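Side-chain contacts in 2-Cys peroxiredoxin (Plasmodium yoelii, PDB 2H01), which probably reduces hydrogen peroxide and organic hydroperoxides to water and alcohols as a thiol-specific, thioredoxin-linked peroxidase of the 2-Cys peroxiredoxin family: residues V46-I51 and L80-T85; C71-K76 and E117-R122; I52-A57 and R145-I150. All blocks are in the same frame, centred on the assembly; numbering follows the deposited sequence.

Interaction 1: residues V46-I51 and L80-T85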
loop_
_atom_site.group_PDB
_atom_site.type_symbol
_atom_site.label_atom_id
_atom_site.label_comp_id
_atom_site.label_asym_id
_atom_site.label_seq_id
_atom_site.Cartn_x
_atom_site.Cartn_y
_atom_site.Cartn_z
ATOM N N VAL A 46 -18.673 0.334 6.325
ATOM C CA VAL A 46 -18.373 0.696 4.947
ATOM C C VAL A 46 -17.607 -0.502 4.410
ATOM O O VAL A 46 -16.600 -0.893 5.002
ATOM C CB VAL A 46 -17.462 1.934 4.890
ATOM C CG1 VAL A 46 -17.069 2.237 3.439
ATOM C CG2 VAL A 46 -18.179 3.134 5.529
ATOM N N CYS A 47 -18.075 -1.099 3.313
ATOM C CA CYS A 47 -17.385 -2.258 2.745
ATOM C C CYS A 47 -15.937 -1.894 2.421
ATOM O O CYS A 47 -15.650 -0.786 1.958
ATOM C CB CYS A 47 -18.083 -2.747 1.473
ATOM S SG CYS A 47 -17.894 -1.663 0.057
ATOM N N PRO A 48 -15.005 -2.828 2.663
ATOM C CA PRO A 48 -13.583 -2.595 2.397
ATOM C C PRO A 48 -13.256 -2.910 0.948
ATOM O O PRO A 48 -12.492 -3.827 0.669
ATOM C CB PRO A 48 -12.906 -3.562 3.353
ATOM C CG PRO A 48 -13.831 -4.770 3.279
ATOM C CD PRO A 48 -15.219 -4.140 3.310
ATOM N N SER A 49 -13.820 -2.148 0.023
ATOM C CA SER A 49 -13.584 -2.423 -1.387
ATOM C C SER A 49 -12.114 -2.313 -1.802
ATOM O O SER A 49 -11.705 -2.952 -2.759
ATOM C CB SER A 49 -14.452 -1.512 -2.271
ATOM O OG SER A 49 -13.983 -0.174 -2.262
ATOM N N GLU A 50 -11.316 -1.520 -1.091
ATOM C CA GLU A 50 -9.914 -1.390 -1.469
ATOM C C GLU A 50 -9.110 -2.612 -1.050
ATOM O O GLU A 50 -8.298 -3.121 -1.826
ATOM C CB GLU A 50 -9.284 -0.113 -0.884
ATOM C CG GLU A 50 -9.916 0.387 0.403
ATOM C CD GLU A 50 -11.218 1.147 0.164
ATOM O OE1 GLU A 50 -11.218 2.094 -0.655
ATOM O OE2 GLU A 50 -12.235 0.805 0.805
ATOM N N ILE A 51 -9.304 -3.109 0.160
ATOM C CA ILE A 51 -8.572 -4.289 0.573
ATOM C C ILE A 51 -8.937 -5.498 -0.278
ATOM O O ILE A 51 -8.075 -6.203 -0.776
ATOM C CB ILE A 51 -8.791 -4.605 2.054
ATOM C CG1 ILE A 51 -8.242 -3.482 2.935
ATOM C CG2 ILE A 51 -8.178 -5.936 2.392
ATOM C CD1 ILE A 51 -8.720 -3.497 4.343
ATOM N N LEU A 80 -6.238 -9.365 12.903
ATOM C CA LEU A 80 -6.417 -10.815 12.947
ATOM C C LEU A 80 -7.893 -11.176 13.106
ATOM O O LEU A 80 -8.432 -11.989 12.348
ATOM C CB LEU A 80 -5.609 -11.415 14.098
ATOM C CG LEU A 80 -5.774 -12.923 14.292
ATOM C CD1 LEU A 80 -5.376 -13.641 12.996
ATOM C CD2 LEU A 80 -4.916 -13.399 15.470
ATOM N N ALA A 81 -8.540 -10.560 14.094
ATOM C CA ALA A 81 -9.949 -10.800 14.359
ATOM C C ALA A 81 -10.807 -10.427 13.154
ATOM O O ALA A 81 -11.857 -11.031 12.928
ATOM C CB ALA A 81 -10.395 -10.000 15.586
ATOM N N TRP A 82 -10.365 -9.436 12.384
ATOM C CA TRP A 82 -11.118 -9.002 11.211
ATOM C C TRP A 82 -10.943 -9.989 10.059
ATOM O O TRP A 82 -11.834 -10.147 9.229
ATOM C CB TRP A 82 -10.670 -7.610 10.774
ATOM C CG TRP A 82 -11.637 -6.906 9.881
ATOM C CD1 TRP A 82 -12.987 -7.066 9.852
ATOM C CD2 TRP A 82 -11.342 -5.829 8.983
ATOM N NE1 TRP A 82 -13.561 -6.150 9.000
ATOM C CE2 TRP A 82 -12.572 -5.377 8.454
ATOM C CE3 TRP A 82 -10.157 -5.197 8.581
ATOM C CZ2 TRP A 82 -12.655 -4.320 7.542
ATOM C CZ3 TRP A 82 -10.235 -4.148 7.677
ATOM C CH2 TRP A 82 -11.479 -3.717 7.166
ATOM N N LYS A 83 -9.786 -10.645 10.011
ATOM C CA LYS A 83 -9.523 -11.633 8.976
ATOM C C LYS A 83 -10.315 -12.905 9.294
ATOM O O LYS A 83 -10.713 -13.637 8.390
ATOM C CB LYS A 83 -8.024 -11.966 8.899
ATOM C CG LYS A 83 -7.147 -10.836 8.366
ATOM C CD LYS A 83 -5.708 -11.286 8.167
ATOM C CE LYS A 83 -5.621 -12.408 7.144
ATOM N NZ LYS A 83 -4.223 -12.784 6.817
ATOM N N LYS A 84 -10.535 -13.165 10.583
ATOM C CA LYS A 84 -11.288 -14.347 10.997
ATOM C C LYS A 84 -12.792 -14.120 10.919
ATOM O O LYS A 84 -13.574 -14.966 11.359
ATOM C CB LYS A 84 -10.905 -14.759 12.417
ATOM C CG LYS A 84 -9.571 -15.459 12.493
ATOM C CD LYS A 84 -9.189 -15.744 13.920
ATOM C CE LYS A 84 -7.883 -16.503 13.966
ATOM N NZ LYS A 84 -7.306 -16.463 15.345
ATOM N N THR A 85 -13.182 -12.977 10.355
ATOM C CA THR A 85 -14.593 -12.621 10.200
ATOM C C THR A 85 -14.971 -12.681 8.718
ATOM O O THR A 85 -14.459 -11.911 7.901
ATOM C CB THR A 85 -14.875 -11.197 10.740
ATOM O OG1 THR A 85 -14.470 -11.119 12.115
ATOM C CG2 THR A 85 -16.360 -10.874 10.640
#
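P48 and I51 meet the indole of W82 beside the predicted active site of this thioredoxin-fold peroxiredoxin. C47, the predicted sulfenic acid-forming cysteine, directly precedes P48. P48 is the N-cap of helix 49-56, and I51 lies in its first turn. W82 reaches over from the last turn of helix 76-83. The backbones stay well apart: the CA atoms of P48 and W82 are 11.2 Å from each other. The long indole closes that distance. Its CG is anti to the backbone N (chi1 -162°), which sends the six-membered ring toward helix 49-56. The far end of this ring does the touching. CD1 of I51 lies 3.7 Å from CZ3 of W82 and 4.0 Å from CH2 of W82. I51 and W82 approach from opposite directions, and the methyl comes to the ring obliquely. CB of P48 is the second neighbour, 4.1 Å from CH2 of W82, again at an oblique angle. The contact is apolar and buried. P48 is also the centre of an inverse gamma turn, in which N of S49 makes a weak bond to O of C47. Outside the pair, W82 NE1 donates to the carbonyl of G90, which restrains the turn of the ring. F43 meets the indole with its ring plane at about 45°. Behind W82 the chain leaves its helix at K84. There the hydroxyl OG1 of T85 donates to O of A81 at 2.7 Å, with a C=O...donor angle of 152°.

Interaction 2: residues C71-K76 and E117-R122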
loop_
_atom_site.group_PDB
_atom_site.type_symbol
_atom_site.label_atom_id
_atom_site.label_comp_id
_atom_site.label_asym_id
_atom_site.label_seq_id
_atom_site.Cartn_x
_atom_site.Cartn_y
_atom_site.Cartn_z
ATOM N N CYS A 71 -2.439 -0.664 5.553
ATOM C CA CYS A 71 -2.248 -0.041 6.849
ATOM C C CYS A 71 -3.437 0.765 7.386
ATOM O O CYS A 71 -4.051 1.548 6.658
ATOM C CB CYS A 71 -1.013 0.859 6.767
ATOM S SG CYS A 71 -0.568 1.770 8.265
ATOM N N SER A 72 -3.763 0.540 8.661
ATOM C CA SER A 72 -4.817 1.280 9.365
ATOM C C SER A 72 -4.288 1.436 10.788
ATOM O O SER A 72 -3.425 0.670 11.226
ATOM C CB SER A 72 -6.154 0.533 9.398
ATOM O OG SER A 72 -6.250 -0.319 10.525
ATOM N N VAL A 73 -4.795 2.420 11.513
ATOM C CA VAL A 73 -4.318 2.649 12.864
ATOM C C VAL A 73 -4.716 1.573 13.890
ATOM O O VAL A 73 -4.331 1.662 15.056
ATOM C CB VAL A 73 -4.767 4.047 13.361
ATOM C CG1 VAL A 73 -4.287 5.121 12.374
ATOM C CG2 VAL A 73 -6.267 4.091 13.508
ATOM N N ASP A 74 -5.507 0.592 13.462
ATOM C CA ASP A 74 -5.885 -0.560 14.281
ATOM C C ASP A 74 -4.699 -1.422 14.741
ATOM O O ASP A 74 -3.643 -1.413 14.129
ATOM C CB ASP A 74 -6.899 -1.441 13.532
ATOM C CG ASP A 74 -8.229 -0.745 13.269
ATOM O OD1 ASP A 74 -9.054 -0.650 14.176
ATOM O OD2 ASP A 74 -8.556 -0.281 12.172
ATOM N N SER A 75 -4.885 -2.171 15.820
ATOM C CA SER A 75 -3.822 -3.039 16.335
ATOM C C SER A 75 -3.748 -4.324 15.512
ATOM O O SER A 75 -4.653 -4.617 14.722
ATOM C CB SER A 75 -4.098 -3.406 17.797
ATOM O OG SER A 75 -5.256 -4.224 17.888
ATOM N N LYS A 76 -2.674 -5.091 15.704
ATOM C CA LYS A 76 -2.521 -6.344 14.977
ATOM C C LYS A 76 -3.571 -7.351 15.432
ATOM O O LYS A 76 -4.007 -8.199 14.651
ATOM C CB LYS A 76 -1.115 -6.932 15.162
ATOM C CG LYS A 76 -0.685 -7.243 16.592
ATOM C CD LYS A 76 0.575 -8.119 16.552
ATOM C CE LYS A 76 1.038 -8.590 17.928
ATOM N NZ LYS A 76 1.613 -7.475 18.724
ATOM N N GLU A 117 -5.673 13.584 14.007
ATOM C CA GLU A 117 -5.086 12.698 14.998
ATOM C C GLU A 117 -5.946 11.486 15.329
ATOM O O GLU A 117 -5.930 10.998 16.452
ATOM C CB GLU A 117 -4.797 13.482 16.276
ATOM C CG GLU A 117 -3.831 14.638 16.078
ATOM C CD GLU A 117 -2.450 14.179 15.652
ATOM O OE1 GLU A 117 -1.760 13.539 16.473
ATOM O OE2 GLU A 117 -2.061 14.454 14.495
ATOM N N SER A 118 -6.693 10.990 14.354
ATOM C CA SER A 118 -7.533 9.833 14.603
ATOM C C SER A 118 -7.259 8.666 13.673
ATOM O O SER A 118 -6.602 7.701 14.058
ATOM C CB SER A 118 -9.005 10.223 14.524
ATOM O OG SER A 118 -9.364 10.987 15.658
ATOM N N VAL A 119 -7.768 8.748 12.452
ATOM C CA VAL A 119 -7.571 7.669 11.495
ATOM C C VAL A 119 -6.857 8.132 10.232
ATOM O O VAL A 119 -6.730 9.327 9.969
ATOM C CB VAL A 119 -8.912 7.034 11.094
ATOM C CG1 VAL A 119 -9.611 6.471 12.328
ATOM C CG2 VAL A 119 -9.789 8.073 10.400
ATOM N N ALA A 120 -6.399 7.168 9.450
ATOM C CA ALA A 120 -5.702 7.476 8.220
ATOM C C ALA A 120 -6.686 7.684 7.081
ATOM O O ALA A 120 -7.745 7.060 7.041
ATOM C CB ALA A 120 -4.731 6.351 7.869
ATOM N N LEU A 121 -6.338 8.587 6.176
ATOM C CA LEU A 121 -7.151 8.859 5.002
ATOM C C LEU A 121 -6.765 7.801 3.968
ATOM O O LEU A 121 -5.642 7.278 3.992
ATOM C CB LEU A 121 -6.827 10.248 4.451
ATOM C CG LEU A 121 -7.176 11.435 5.359
ATOM C CD1 LEU A 121 -6.348 12.629 4.962
ATOM C CD2 LEU A 121 -8.678 11.750 5.263
ATOM N N ARG A 122 -7.690 7.481 3.072
ATOM C CA ARG A 122 -7.429 6.503 2.016
ATOM C C ARG A 122 -6.302 6.996 1.094
ATOM O O ARG A 122 -6.341 8.129 0.616
ATOM C CB ARG A 122 -8.700 6.265 1.204
ATOM C CG ARG A 122 -9.757 5.411 1.916
ATOM C CD ARG A 122 -11.015 5.301 1.073
ATOM N NE ARG A 122 -11.983 4.356 1.628
ATOM C CZ ARG A 122 -12.703 4.566 2.730
ATOM N NH1 ARG A 122 -12.577 5.697 3.413
ATOM N NH2 ARG A 122 -13.548 3.636 3.157
HETATM O O HOH W 1 -6.099 4.322 9.857
#
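The backbones come closest at V73 and V119, whose CA atoms are 6.1 Å apart. One water joins the two segments there. It accepts from N of V73 at 2.8 Å and from N of A120 at 2.9 Å, so both amides are satisfied. V73 is the side chain that carries the packing. Its CG1 is anti to the carbonyl carbon (chi1 -56°), and both methyls lean on the other backbone. CG2 of V73 lies 3.7 Å from O of S118, a carbonyl that accepts a hydrogen bond from K105 NZ. CG1 of V73 lies alongside the chain, 4.1 Å from N of A120. The side chains of V73 and V119 meet more loosely, CG2 to CG1 at 4.3 Å. S118 and V119 form a classic beta bulge against strand 114-115. On the other segment, OG of S72 donates to OD2 of D74 at 2.8 Å, and OD2 receives it on its anti lone pair. D42 N is a second donor to the same OD2, so the carboxylate is held from two residues. Strand 33-38 pairs with both 66-72 and 119-127, and the contact lies at its C-terminal end. C71 and A120 both touch its F38, while S72 and D74 rest on H79 of helix 76-83.

Interaction 3: residues I52-A57 and R145-I150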
loop_
_atom_site.group_PDB
_atom_site.type_symbol
_atom_site.label_atom_id
_atom_site.label_comp_id
_atom_site.label_asym_id
_atom_site.label_seq_id
_atom_site.Cartn_x
_atom_site.Cartn_y
_atom_site.Cartn_z
ATOM N N ILE A 52 -9.880 -5.824 -0.491
ATOM C CA ILE A 52 -10.479 -6.799 -1.395
ATOM C C ILE A 52 -10.251 -6.416 -2.853
ATOM O O ILE A 52 -9.872 -7.255 -3.681
ATOM C CB ILE A 52 -11.988 -6.939 -1.114
ATOM C CG1 ILE A 52 -12.239 -7.112 0.386
ATOM C CG2 ILE A 52 -12.568 -8.108 -1.895
ATOM C CD1 ILE A 52 -13.688 -6.955 0.784
ATOM N N ALA A 53 -10.472 -5.578 -3.272
ATOM C CA ALA A 53 -10.100 -5.374 -4.674
ATOM C C ALA A 53 -8.610 -5.677 -4.883
ATOM O O ALA A 53 -8.233 -6.276 -5.885
ATOM C CB ALA A 53 -10.403 -3.953 -5.096
ATOM N N LEU A 54 -7.768 -5.260 -3.938
ATOM C CA LEU A 54 -6.334 -5.508 -4.056
ATOM C C LEU A 54 -5.988 -6.981 -3.863
ATOM O O LEU A 54 -5.242 -7.559 -4.664
ATOM C CB LEU A 54 -5.547 -4.666 -3.043
ATOM C CG LEU A 54 -5.600 -3.149 -3.224
ATOM C CD1 LEU A 54 -4.861 -2.478 -2.080
ATOM C CD2 LEU A 54 -4.986 -2.757 -4.568
ATOM N N ASP A 55 -6.525 -7.589 -2.806
ATOM C CA ASP A 55 -6.234 -8.993 -2.537
ATOM C C ASP A 55 -6.696 -9.891 -3.679
ATOM O O ASP A 55 -6.055 -10.904 -3.983
ATOM C CB ASP A 55 -6.888 -9.468 -1.242
ATOM C CG ASP A 55 -6.387 -10.840 -0.825
ATOM O OD1 ASP A 55 -5.182 -10.963 -0.511
ATOM O OD2 ASP A 55 -7.182 -11.801 -0.825
ATOM N N LYS A 56 -7.816 -9.528 -4.296
ATOM C CA LYS A 56 -8.328 -10.308 -5.414
ATOM C C LYS A 56 -7.373 -10.200 -6.601
ATOM O O LYS A 56 -7.370 -11.048 -7.475
ATOM C CB LYS A 56 -9.724 -9.827 -5.821
ATOM C CG LYS A 56 -10.855 -10.588 -5.140
ATOM C CD LYS A 56 -12.194 -9.927 -5.464
ATOM C CE LYS A 56 -13.344 -10.615 -4.749
ATOM N NZ LYS A 56 -14.578 -9.780 -4.812
ATOM N N ALA A 57 -6.555 -9.153 -6.621
ATOM C CA ALA A 57 -5.602 -8.961 -7.706
ATOM C C ALA A 57 -4.165 -9.278 -7.264
ATOM O O ALA A 57 -3.213 -8.964 -7.967
ATOM C CB ALA A 57 -5.687 -7.536 -8.206
ATOM N N ARG A 145 -11.743 0.518 -6.851
ATOM C CA ARG A 145 -11.940 0.615 -8.288
ATOM C C ARG A 145 -10.671 1.047 -9.028
ATOM O O ARG A 145 -10.598 1.035 -10.247
ATOM C CB ARG A 145 -12.993 1.681 -8.526
ATOM C CG ARG A 145 -14.101 1.275 -9.385
ATOM C CD ARG A 145 -14.631 2.392 -10.194
ATOM N NE ARG A 145 -16.072 2.369 -10.217
ATOM C CZ ARG A 145 -16.778 1.735 -11.113
ATOM N NH1 ARG A 145 -16.184 1.065 -12.079
ATOM N NH2 ARG A 145 -18.089 1.783 -11.040
ATOM N N SER A 146 -9.655 1.402 -8.269
ATOM C CA SER A 146 -8.462 1.977 -8.826
ATOM C C SER A 146 -7.384 0.943 -9.157
ATOM O O SER A 146 -6.348 1.291 -9.694
ATOM C CB SER A 146 -7.901 3.021 -7.864
ATOM O OG SER A 146 -8.441 4.289 -8.106
ATOM N N VAL A 147 -7.645 -0.324 -8.859
ATOM C CA VAL A 147 -6.609 -1.336 -8.911
ATOM C C VAL A 147 -5.959 -1.395 -10.288
ATOM O O VAL A 147 -4.769 -1.598 -10.414
ATOM C CB VAL A 147 -7.125 -2.726 -8.533
ATOM C CG1 VAL A 147 -6.161 -3.785 -8.979
ATOM C CG2 VAL A 147 -7.320 -2.833 -7.065
ATOM N N ASP A 148 -6.755 -1.210 -11.321
ATOM C CA ASP A 148 -6.229 -1.357 -12.638
ATOM C C ASP A 148 -5.353 -0.189 -13.083
ATOM O O ASP A 148 -4.349 -0.409 -13.745
ATOM C CB ASP A 148 -7.319 -1.716 -13.632
ATOM C CG ASP A 148 -7.777 -3.160 -13.497
ATOM O OD1 ASP A 148 -8.977 -3.387 -13.267
ATOM O OD2 ASP A 148 -7.012 -4.141 -13.604
ATOM N N GLU A 149 -5.709 1.035 -12.700
ATOM C CA GLU A 149 -4.792 2.170 -12.803
ATOM C C GLU A 149 -3.471 1.960 -12.071
ATOM O O GLU A 149 -2.417 2.300 -12.586
ATOM C CB GLU A 149 -5.427 3.471 -12.324
ATOM C CG GLU A 149 -6.787 3.765 -12.897
ATOM C CD GLU A 149 -6.813 3.716 -14.405
ATOM O OE1 GLU A 149 -7.849 3.293 -14.957
ATOM O OE2 GLU A 149 -5.812 4.101 -15.029
ATOM N N ILE A 150 -3.554 1.411 -10.865
ATOM C CA ILE A 150 -2.381 1.144 -10.068
ATOM C C ILE A 150 -1.392 0.221 -10.784
ATOM O O ILE A 150 -0.231 0.544 -10.916
ATOM C CB ILE A 150 -2.765 0.588 -8.712
ATOM C CG1 ILE A 150 -3.338 1.689 -7.840
ATOM C CG2 ILE A 150 -1.573 -0.015 -8.015
ATOM C CD1 ILE A 150 -4.068 1.185 -6.633
#
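V147 is the bump of this helix-to-helix contact in the thioredoxin fold, and A53, L54 and A57 form the hollow it enters. V147 sits in the first turn of the long helix 147-163. A53 and L54 belong to helix 49-56, and A57 directly follows that helix. The two segments come close, with CA of L54 and CA of V147 6.4 Å apart. The small side chains of A53 and A57 are consistent with so close an approach. V147 offers a forked tip, and its two methyls do different work. CG2 goes in between A53 and L54. It lies 3.8 Å from CB of A53 and also near the carbonyl oxygen of that residue. On the L54 side the fit is tight in the model: CG2 of V147 is 3.4 Å from CD2 of L54, closer than usual for two carbons. The two side chains cross obliquely, and the leucine touches with CD2. The other methyl, CG1, is anti to the backbone N of V147 (chi1 163°). It turns toward the end of helix 49-56 and meets CB of A57 at 3.9 Å. A53, L54 and A57 thus cover this flank of the valine. I150, one turn on, points the same way without a close touch. L54 and I150 both pack on F124 of the sheet and on F61 of helix 58-63. This joins the two helices to each other, to the sheet and to the next helix. The side chain of A53 is about 9 Å from that of C47, the predicted active-site cysteine. A57 ends the hollow where it serves as N-cap of helix 58-63, with its N bonded to O of L54 at 2.8 Å.

How the interactions relate
Interactions 1 and 3 use successive parts of helix 49-56. Their centres are about 15 Å apart, and the segments adjoin in sequence. Along the chain the order is 46-51, 52-57, 71-76, 80-85, 117-122, 145-150. Interaction 2 is nested inside the loop closed by interaction 3, and interaction 1 interleaves with both of the others. The centres of interactions 1 and 2 are about 13 Å apart. E50 OE1 and R122 NE join them through a long, weak ion pair of 3.3 Å. Interactions 2 and 3 lie about 20 Å apart between centres and do not touch. Interactions 1 and 3 tie helix 49-56, which follows the predicted active-site C47, to helices 76-83 and 147-163. Interaction 2 joins strands 66-72 and 119-127 of one sheet.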